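Local coordinates for PDZ domain protein (Parabacteroides distasonis, PDB 4L8N) that is of unknown function but binds magnesium and carries a DUF4136 domain and PDZ domains, which probably recognise other proteins or peptides, at residues A[157-168]-A[186-194]. Numbering follows the deposited sequence.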
ATOM      1  N   ASN A 157      20.029   3.208 -17.943  1.00 87.16           N
ATOM      2  CA  ASN A 157      20.226   2.729 -16.574  1.00 84.85           C
ATOM      3  C   ASN A 157      20.992   1.395 -16.510  1.00 87.44           C
ATOM      4  O   ASN A 157      20.698   0.577 -15.631  1.00 86.12           O
ATOM      5  CB  ASN A 157      18.868   2.560 -15.899  1.00 82.68           C
ATOM      6  CG  ASN A 157      18.176   3.847 -15.572  1.00 96.47           C
ATOM      7  OD1 ASN A 157      18.564   4.576 -14.650  1.00 93.93           O
ATOM      8  ND2 ASN A 157      17.117   4.133 -16.302  1.00 83.00           N
ATOM      9  N   ARG A 158      21.984   1.184 -17.407  1.00 84.08           N
ATOM     10  CA  ARG A 158      22.767  -0.060 -17.491  1.00 83.55           C
ATOM     11  C   ARG A 158      23.452  -0.419 -16.165  1.00 87.16           C
ATOM     12  O   ARG A 158      23.316  -1.557 -15.709  1.00 86.23           O
ATOM     13  CB  ARG A 158      23.809  -0.002 -18.625  1.00 84.64           C
ATOM     14  CG  ARG A 158      24.824  -1.149 -18.586  1.00 88.47           C
ATOM     15  CD  ARG A 158      25.497  -1.405 -19.918  1.00 96.50           C
ATOM     16  NE  ARG A 158      24.614  -2.083 -20.867  1.00 99.35           N
ATOM     17  CZ  ARG A 158      24.412  -3.396 -20.900  1.00113.29           C
ATOM     18  NH1 ARG A 158      25.019  -4.192 -20.026  1.00101.42           N
ATOM     19  NH2 ARG A 158      23.596  -3.925 -21.804  1.00 98.13           N
ATOM     20  N   LYS A 159      24.177   0.542 -15.560  1.00 83.50           N
ATOM     21  CA  LYS A 159      24.913   0.342 -14.310  1.00 81.92           C
ATOM     22  C   LYS A 159      24.006  -0.230 -13.201  1.00 79.35           C
ATOM     23  O   LYS A 159      24.350  -1.259 -12.615  1.00 77.94           O
ATOM     24  CB  LYS A 159      25.583   1.656 -13.846  1.00 86.78           C
ATOM     25  CG  LYS A 159      26.667   2.175 -14.798  1.00112.27           C
ATOM     26  CD  LYS A 159      27.355   3.432 -14.260  1.00125.61           C
ATOM     27  CE  LYS A 159      28.335   4.044 -15.237  1.00139.29           C
ATOM     28  NZ  LYS A 159      27.658   4.812 -16.320  1.00148.32           N
ATOM     29  N   LEU A 160      22.845   0.415 -12.954  1.00 72.47           N
ATOM     30  CA  LEU A 160      21.861   0.037 -11.933  1.00 69.67           C
ATOM     31  C   LEU A 160      21.202  -1.322 -12.235  1.00 71.40           C
ATOM     32  O   LEU A 160      21.189  -2.185 -11.363  1.00 70.75           O
ATOM     33  CB  LEU A 160      20.788   1.143 -11.798  1.00 69.54           C
ATOM     34  CG  LEU A 160      19.495   0.822 -11.029  1.00 72.56           C
ATOM     35  CD1 LEU A 160      19.751   0.585  -9.535  1.00 71.51           C
ATOM     36  CD2 LEU A 160      18.492   1.916 -11.205  1.00 73.49           C
ATOM     37  N   GLU A 161      20.668  -1.506 -13.456  1.00 67.22           N
ATOM     38  CA  GLU A 161      19.984  -2.734 -13.886  1.00 66.07           C
ATOM     39  C   GLU A 161      20.874  -3.982 -13.809  1.00 68.80           C
ATOM     40  O   GLU A 161      20.364  -5.071 -13.551  1.00 66.15           O
ATOM     41  CB  GLU A 161      19.422  -2.582 -15.298  1.00 68.37           C
ATOM     42  CG  GLU A 161      18.204  -1.672 -15.334  1.00 79.66           C
ATOM     43  CD  GLU A 161      17.330  -1.729 -16.569  1.00100.68           C
ATOM     44  OE1 GLU A 161      17.323  -2.773 -17.262  1.00 96.38           O
ATOM     45  OE2 GLU A 161      16.594  -0.745 -16.803  1.00100.61           O
ATOM     46  N   THR A 162      22.194  -3.817 -13.990  1.00 66.80           N
ATOM     47  CA  THR A 162      23.159  -4.905 -13.905  1.00 66.47           C
ATOM     48  C   THR A 162      23.297  -5.342 -12.447  1.00 69.12           C
ATOM     49  O   THR A 162      23.375  -6.546 -12.196  1.00 69.36           O
ATOM     50  CB  THR A 162      24.485  -4.493 -14.540  1.00 71.40           C
ATOM     51  OG1 THR A 162      24.230  -4.253 -15.919  1.00 76.01           O
ATOM     52  CG2 THR A 162      25.567  -5.561 -14.411  1.00 66.98           C
ATOM     53  N   VAL A 163      23.285  -4.382 -11.496  1.00 64.22           N
ATOM     54  CA  VAL A 163      23.397  -4.663 -10.053  1.00 61.87           C
ATOM     55  C   VAL A 163      22.166  -5.443  -9.607  1.00 63.33           C
ATOM     56  O   VAL A 163      22.316  -6.517  -9.021  1.00 63.41           O
ATOM     57  CB  VAL A 163      23.619  -3.379  -9.205  1.00 64.68           C
ATOM     58  CG1 VAL A 163      23.543  -3.675  -7.703  1.00 62.68           C
ATOM     59  CG2 VAL A 163      24.950  -2.725  -9.558  1.00 65.52           C
ATOM     60  N   ILE A 164      20.967  -4.920  -9.922  1.00 58.70           N
ATOM     61  CA  ILE A 164      19.669  -5.532  -9.626  1.00 57.39           C
ATOM     62  C   ILE A 164      19.639  -6.997 -10.130  1.00 60.52           C
ATOM     63  O   ILE A 164      19.444  -7.907  -9.333  1.00 60.36           O
ATOM     64  CB  ILE A 164      18.493  -4.692 -10.232  1.00 60.45           C
ATOM     65  CG1 ILE A 164      18.425  -3.267  -9.634  1.00 60.41           C
ATOM     66  CG2 ILE A 164      17.153  -5.421 -10.051  1.00 59.67           C
ATOM     67  CD1 ILE A 164      17.418  -2.304 -10.356  1.00 66.84           C
ATOM     68  N   ASN A 165      19.880  -7.216 -11.425  1.00 57.79           N
ATOM     69  CA  ASN A 165      19.851  -8.540 -12.051  1.00 58.33           C
ATOM     70  C   ASN A 165      20.891  -9.516 -11.455  1.00 64.33           C
ATOM     71  O   ASN A 165      20.611 -10.706 -11.352  1.00 64.14           O
ATOM     72  CB  ASN A 165      20.020  -8.415 -13.561  1.00 55.38           C
ATOM     73  CG  ASN A 165      18.869  -7.736 -14.276  1.00 69.46           C
ATOM     74  OD1 ASN A 165      17.769  -7.538 -13.738  1.00 69.11           O
ATOM     75  ND2 ASN A 165      19.069  -7.446 -15.546  1.00 59.48           N
ATOM     76  N   GLU A 166      22.053  -9.018 -11.032  1.00 62.93           N
ATOM     77  CA  GLU A 166      23.081  -9.837 -10.385  1.00 63.38           C
ATOM     78  C   GLU A 166      22.576 -10.339  -9.022  1.00 65.28           C
ATOM     79  O   GLU A 166      22.856 -11.483  -8.671  1.00 64.27           O
ATOM     80  CB  GLU A 166      24.384  -9.049 -10.216  1.00 65.70           C
ATOM     81  CG  GLU A 166      25.357  -9.219 -11.369  1.00 84.12           C
ATOM     82  CD  GLU A 166      26.617  -8.370 -11.304  1.00119.08           C
ATOM     83  OE1 GLU A 166      27.164  -8.173 -10.192  1.00116.02           O
ATOM     84  OE2 GLU A 166      27.072  -7.919 -12.381  1.00116.90           O
ATOM     85  N   CYS A 167      21.810  -9.493  -8.275  1.00 60.32           N
ATOM     86  CA  CYS A 167      21.211  -9.846  -6.982  1.00 59.37           C
ATOM     87  C   CYS A 167      20.144 -10.918  -7.174  1.00 61.93           C
ATOM     88  O   CYS A 167      20.135 -11.912  -6.432  1.00 62.51           O
ATOM     89  CB  CYS A 167      20.626  -8.617  -6.284  1.00 59.82           C
ATOM     90  SG  CYS A 167      21.845  -7.369  -5.803  1.00 64.10           S
ATOM     91  N   ILE A 168      19.236 -10.710  -8.158  1.00 55.96           N
ATOM     92  CA  ILE A 168      18.164 -11.655  -8.464  1.00 55.47           C
ATOM     93  C   ILE A 168      18.769 -12.963  -8.958  1.00 61.50           C
ATOM     94  O   ILE A 168      18.325 -14.032  -8.516  1.00 62.37           O
ATOM     95  CB  ILE A 168      17.121 -11.095  -9.464  1.00 58.47           C
ATOM     96  CG1 ILE A 168      16.576  -9.741  -8.986  1.00 57.16           C
ATOM     97  CG2 ILE A 168      15.960 -12.111  -9.691  1.00 59.35           C
ATOM     98  CD1 ILE A 168      16.049  -8.924 -10.082  1.00 60.49           C
ATOM     99  N   LEU A 186      11.253 -18.778 -17.897  1.00 56.30           N
ATOM    100  CA  LEU A 186      10.862 -17.503 -17.290  1.00 54.92           C
ATOM    101  C   LEU A 186      11.695 -16.334 -17.736  1.00 59.69           C
ATOM    102  O   LEU A 186      12.911 -16.440 -17.851  1.00 59.10           O
ATOM    103  CB  LEU A 186      11.019 -17.578 -15.749  1.00 53.53           C
ATOM    104  CG  LEU A 186      10.364 -18.730 -15.037  1.00 57.68           C
ATOM    105  CD1 LEU A 186      10.934 -18.889 -13.651  1.00 57.43           C
ATOM    106  CD2 LEU A 186       8.864 -18.556 -15.027  1.00 57.43           C
ATOM    107  N   LEU A 187      11.057 -15.180 -17.832  1.00 58.74           N
ATOM    108  CA  LEU A 187      11.730 -13.921 -18.074  1.00 60.05           C
ATOM    109  C   LEU A 187      11.617 -13.053 -16.804  1.00 61.38           C
ATOM    110  O   LEU A 187      10.511 -12.910 -16.264  1.00 59.87           O
ATOM    111  CB  LEU A 187      11.110 -13.234 -19.286  1.00 62.15           C
ATOM    112  CG  LEU A 187      11.858 -12.010 -19.829  1.00 69.98           C
ATOM    113  CD1 LEU A 187      13.076 -12.439 -20.665  1.00 71.98           C
ATOM    114  CD2 LEU A 187      10.906 -11.134 -20.665  1.00 74.84           C
ATOM    115  N   ILE A 188      12.751 -12.516 -16.303  1.00 57.50           N
ATOM    116  CA  ILE A 188      12.707 -11.637 -15.127  1.00 56.44           C
ATOM    117  C   ILE A 188      12.737 -10.180 -15.607  1.00 60.72           C
ATOM    118  O   ILE A 188      13.543  -9.818 -16.464  1.00 60.86           O
ATOM    119  CB  ILE A 188      13.780 -11.962 -14.030  1.00 58.81           C
ATOM    120  CG1 ILE A 188      13.365 -13.200 -13.195  1.00 58.57           C
ATOM    121  CG2 ILE A 188      13.937 -10.800 -13.048  1.00 58.51           C
ATOM    122  CD1 ILE A 188      13.620 -14.457 -13.769  1.00 65.99           C
ATOM    123  N   GLN A 189      11.818  -9.369 -15.079  1.00 58.07           N
ATOM    124  CA  GLN A 189      11.682  -7.948 -15.393  1.00 58.90           C
ATOM    125  C   GLN A 189      11.652  -7.119 -14.113  1.00 63.38           C
ATOM    126  O   GLN A 189      10.972  -7.469 -13.152  1.00 60.35           O
ATOM    127  CB  GLN A 189      10.406  -7.703 -16.219  1.00 60.51           C
ATOM    128  CG  GLN A 189      10.402  -6.400 -17.033  1.00 84.15           C
ATOM    129  CD  GLN A 189       9.460  -6.452 -18.236  1.00101.98           C
ATOM    130  OE1 GLN A 189       8.220  -6.388 -18.108  1.00 86.42           O
ATOM    131  NE2 GLN A 189      10.033  -6.565 -19.441  1.00 94.05           N
ATOM    132  N   THR A 190      12.411  -6.027 -14.086  1.00 64.15           N
ATOM    133  CA  THR A 190      12.398  -5.160 -12.910  1.00 63.64           C
ATOM    134  C   THR A 190      11.939  -3.790 -13.285  1.00 67.44           C
ATOM    135  O   THR A 190      12.190  -3.296 -14.390  1.00 68.31           O
ATOM    136  CB  THR A 190      13.721  -5.109 -12.149  1.00 71.26           C
ATOM    137  OG1 THR A 190      14.801  -4.809 -13.029  1.00 74.99           O
ATOM    138  CG2 THR A 190      13.984  -6.375 -11.405  1.00 72.38           C
ATOM    139  N   PHE A 191      11.214  -3.205 -12.359  1.00 61.73           N
ATOM    140  CA  PHE A 191      10.750  -1.846 -12.440  1.00 61.47           C
ATOM    141  C   PHE A 191      11.172  -1.136 -11.136  1.00 66.08           C
ATOM    142  O   PHE A 191      11.302  -1.758 -10.080  1.00 63.20           O
ATOM    143  CB  PHE A 191       9.243  -1.773 -12.733  1.00 61.41           C
ATOM    144  CG  PHE A 191       8.344  -2.542 -11.796  1.00 60.29           C
ATOM    145  CD1 PHE A 191       8.259  -3.931 -11.868  1.00 61.83           C
ATOM    146  CD2 PHE A 191       7.539  -1.879 -10.882  1.00 58.89           C
ATOM    147  CE1 PHE A 191       7.388  -4.637 -11.033  1.00 61.17           C
ATOM    148  CE2 PHE A 191       6.661  -2.580 -10.067  1.00 60.17           C
ATOM    149  CZ  PHE A 191       6.585  -3.954 -10.150  1.00 58.36           C
ATOM    150  N   TYR A 192      11.465   0.150 -11.249  1.00 66.50           N
ATOM    151  CA  TYR A 192      11.943   0.974 -10.136  1.00 67.03           C
ATOM    152  C   TYR A 192      11.620   2.432 -10.397  1.00 73.77           C
ATOM    153  O   TYR A 192      11.468   2.846 -11.546  1.00 72.75           O
ATOM    154  CB  TYR A 192      13.466   0.789  -9.917  1.00 67.44           C
ATOM    155  CG  TYR A 192      14.264   0.852 -11.200  1.00 69.24           C
ATOM    156  CD1 TYR A 192      14.663   2.073 -11.738  1.00 72.46           C
ATOM    157  CD2 TYR A 192      14.565  -0.306 -11.914  1.00 69.49           C
ATOM    158  CE1 TYR A 192      15.340   2.142 -12.954  1.00 74.59           C
ATOM    159  CE2 TYR A 192      15.280  -0.252 -13.111  1.00 71.25           C
ATOM    160  CZ  TYR A 192      15.662   0.976 -13.629  1.00 80.76           C
ATOM    161  OH  TYR A 192      16.343   1.051 -14.817  1.00 82.87           O
ATOM    162  N   PHE A 193      11.535   3.199  -9.324  1.00 74.14           N
ATOM    163  CA  PHE A 193      11.262   4.625  -9.337  1.00 77.17           C
ATOM    164  C   PHE A 193      11.806   5.249  -8.066  1.00 80.55           C
ATOM    165  O   PHE A 193      11.688   4.665  -6.986  1.00 77.54           O
ATOM    166  CB  PHE A 193       9.738   4.884  -9.462  1.00 80.34           C
ATOM    167  CG  PHE A 193       9.306   6.333  -9.426  1.00 84.86           C
ATOM    168  CD1 PHE A 193       9.220   7.084 -10.601  1.00 90.11           C
ATOM    169  CD2 PHE A 193       8.956   6.947  -8.221  1.00 88.17           C
ATOM    170  CE1 PHE A 193       8.803   8.430 -10.572  1.00 91.91           C
ATOM    171  CE2 PHE A 193       8.555   8.301  -8.193  1.00 92.31           C
ATOM    172  CZ  PHE A 193       8.464   9.022  -9.370  1.00 90.99           C
ATOM    173  N   PHE A 194      12.380   6.449  -8.205  1.00 79.94           N
ATOM    174  CA  PHE A 194      12.850   7.277  -7.103  1.00 80.73           C
ATOM    175  C   PHE A 194      12.732   8.749  -7.481  1.00 87.83           C
ATOM    176  O   PHE A 194      13.378   9.214  -8.429  1.00 88.34           O
ATOM    177  CB  PHE A 194      14.273   6.940  -6.627  1.00 82.10           C
ATOM    178  CG  PHE A 194      14.615   7.675  -5.349  1.00 83.72           C
ATOM    179  CD1 PHE A 194      14.177   7.203  -4.118  1.00 85.65           C
ATOM    180  CD2 PHE A 194      15.323   8.874  -5.383  1.00 86.56           C
ATOM    181  CE1 PHE A 194      14.454   7.906  -2.943  1.00 86.68           C
ATOM    182  CE2 PHE A 194      15.609   9.567  -4.206  1.00 89.61           C
ATOM    183  CZ  PHE A 194      15.179   9.073  -2.995  1.00 86.78           C
TER
HETATM  184  O   HOH W   1      15.405  -7.104 -15.031  1.00 67.96           O
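Ile164 and Ile168 of helix 158-168 grip Thr190 of strand 186-194, the tight point of a helix-on-sheet layer within the DUF4136 region; Ile188 is a looser neighbour, touched by Ile168 alone. The helix crosses the strand at 129° with axes 9.9 Å apart, and the sheet strands 147-150 and 240-250 flank this strand, lending Phe150 and Phe244 to the same packing. Ile168 CD1 meets Thr190 CG2 tip to tip at 3.5 Å, while Ile164 slides past the threonine and sets its CG2 3.6 Å from Thr190 CG2. With OG1 between the backbone N and the carbonyl carbon (chi1 52°), Thr190 CG2 falls anti to the carbonyl carbon, under the helix, and can serve both isoleucines. At the polar margin the fit is looser: Asn165 OD1 and Thr190 OG1 stand 4.1 Å apart, too far for a direct bond, and a water bridges them, donating to OD1.

Near the start of the helix, the ring of Tyr192 rises from the strand. Leu160 CD2 sits over one face in a CH-pi contact, 3.9 Å from the Tyr192 centroid, and Ile164 CD1 touches Tyr192 CD2. The carboxylate of Glu161 comes to the ring edge, its plane turned 70° from the ring; its OE1 is held by the backbone N of Asp154. The phenol closes the contact: Tyr192 OH donates to the anti lone pair of Glu161 OE2 over 2.7 Å.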